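Local coordinates for carbonic anhydrase (Sordaria macrospora, PDB 4O1K), which probably catalyses the reversible hydration of carbon dioxide to bicarbonate as a zinc-dependent, tetrameric beta-class carbonic anhydrase, at residues Q169-N172 against V173-A177. Sequence-based numbering, arbitrary orientation.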
loop_
_atom_site.group_PDB
_atom_site.type_symbol
_atom_site.label_atom_id
_atom_site.label_comp_id
_atom_site.label_asym_id
_atom_site.label_seq_id
_atom_site.Cartn_x
_atom_site.Cartn_y
_atom_site.Cartn_z
ATOM N N GLN A 169 3.662 16.669 -6.261
ATOM C CA GLN A 169 4.452 15.456 -6.002
ATOM C C GLN A 169 5.850 15.820 -5.511
ATOM O O GLN A 169 6.443 15.114 -4.671
ATOM C CB GLN A 169 4.506 14.497 -7.209
ATOM C CG GLN A 169 3.121 14.081 -7.779
ATOM C CD GLN A 169 2.102 13.705 -6.715
ATOM O OE1 GLN A 169 2.396 12.912 -5.821
ATOM N NE2 GLN A 169 0.889 14.273 -6.811
ATOM N N CYS A 170 6.382 16.937 -6.006
ATOM C CA CYS A 170 7.619 17.465 -5.413
ATOM C C CYS A 170 7.445 17.810 -3.911
ATOM O O CYS A 170 8.311 17.483 -3.081
ATOM C CB CYS A 170 8.053 18.715 -6.147
ATOM S SG CYS A 170 8.738 18.345 -7.772
ATOM N N ARG A 171 6.365 18.517 -3.586
ATOM C CA ARG A 171 6.060 18.776 -2.178
ATOM C C ARG A 171 6.043 17.464 -1.395
ATOM O O ARG A 171 6.603 17.395 -0.301
ATOM C CB ARG A 171 4.718 19.510 -2.016
ATOM C CG ARG A 171 4.726 20.966 -2.509
ATOM C CD ARG A 171 3.432 21.686 -2.076
ATOM N NE ARG A 171 3.299 21.739 -0.617
ATOM C CZ ARG A 171 2.423 21.021 0.089
ATOM N NH1 ARG A 171 1.574 20.200 -0.523
ATOM N NH2 ARG A 171 2.378 21.134 1.414
ATOM N N ASN A 172 5.389 16.424 -1.924
ATOM C CA ASN A 172 5.365 15.126 -1.217
ATOM C C ASN A 172 6.729 14.483 -1.041
ATOM O O ASN A 172 6.949 13.767 -0.055
ATOM C CB ASN A 172 4.432 14.131 -1.910
ATOM C CG ASN A 172 2.985 14.613 -1.938
ATOM O OD1 ASN A 172 2.608 15.520 -1.204
ATOM N ND2 ASN A 172 2.186 14.017 -2.811
ATOM N N VAL A 173 7.647 14.706 -1.994
ATOM C CA VAL A 173 9.024 14.220 -1.789
ATOM C C VAL A 173 9.662 14.982 -0.627
ATOM O O VAL A 173 10.326 14.375 0.240
ATOM C CB VAL A 173 9.915 14.402 -3.041
ATOM C CG1 VAL A 173 11.365 14.026 -2.707
ATOM C CG2 VAL A 173 9.435 13.518 -4.157
ATOM N N VAL A 174 9.414 16.288 -0.565
ATOM C CA VAL A 174 10.025 17.091 0.525
ATOM C C VAL A 174 9.579 16.721 1.946
ATOM O O VAL A 174 10.320 16.925 2.943
ATOM C CB VAL A 174 9.844 18.588 0.262
ATOM C CG1 VAL A 174 10.418 19.455 1.388
ATOM C CG2 VAL A 174 10.533 18.947 -1.007
ATOM N N LYS A 175 8.373 16.180 2.053
ATOM C CA LYS A 175 7.848 15.757 3.357
ATOM C C LYS A 175 8.601 14.585 3.942
ATOM O O LYS A 175 8.551 14.359 5.167
ATOM C CB LYS A 175 6.381 15.363 3.229
ATOM C CG LYS A 175 5.451 16.486 2.758
ATOM C CD LYS A 175 4.015 15.920 2.523
ATOM C CE LYS A 175 3.117 16.986 1.879
ATOM N NZ LYS A 175 1.769 16.389 1.565
ATOM N N THR A 176 9.293 13.819 3.089
ATOM C CA THR A 176 9.968 12.615 3.586
ATOM C C THR A 176 11.073 12.931 4.563
ATOM O O THR A 176 11.798 13.906 4.389
ATOM C CB THR A 176 10.476 11.681 2.471
ATOM O OG1 THR A 176 11.552 12.299 1.738
ATOM C CG2 THR A 176 9.340 11.356 1.534
ATOM N N ALA A 177 11.184 12.106 5.606
ATOM C CA ALA A 177 12.210 12.280 6.630
ATOM C C ALA A 177 13.605 12.166 6.031
ATOM O O ALA A 177 14.512 12.918 6.408
ATOM C CB ALA A 177 12.016 11.251 7.774
HETATM O O HOH W 1 0.342 19.116 2.823
#
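Lys-175 and Asn-172, one helical turn apart, lie side by side and point the same way. Lys-175 CB rests 3.7 Å from the backbone O of Asn-172. With CG beside the backbone N (chi1 -61°), the chain turns back over the preceding turn, where CG packs 3.4 Å from Arg-171 O, the same oxygen that accepts the Lys-175 backbone N-H. Beyond CG the chain is extended: CD passes Asn-172 CA and OD1, CE comes within 3.5 Å of OD1, and NZ donates to Asn-172 OD1 at 3.0 Å from a position tilted 31° off the amide plane. NZ also forms a salt bridge with Asp-139 of the second subunit, which probably offsets the nearby positive charge of Arg-171, itself paired with Glu-168. Water 1, at the guanidinium edge, accepts from Arg-171 NH2 (3.2 Å) and weakly from NZ. The amide of Asn-172 is steadied at its other end, where ND2 donates to Val-84 O. Thr-176 OG1 donates to Val-173 O at 2.8 Å and, at the N-cap of helix 177-186, also makes a weak bond with Leu-179 N. The arrangement is an i to i+3 side-chain pair at a helix-helix junction, here facing a subunit interface of the beta-carbonic anhydrase tetramer.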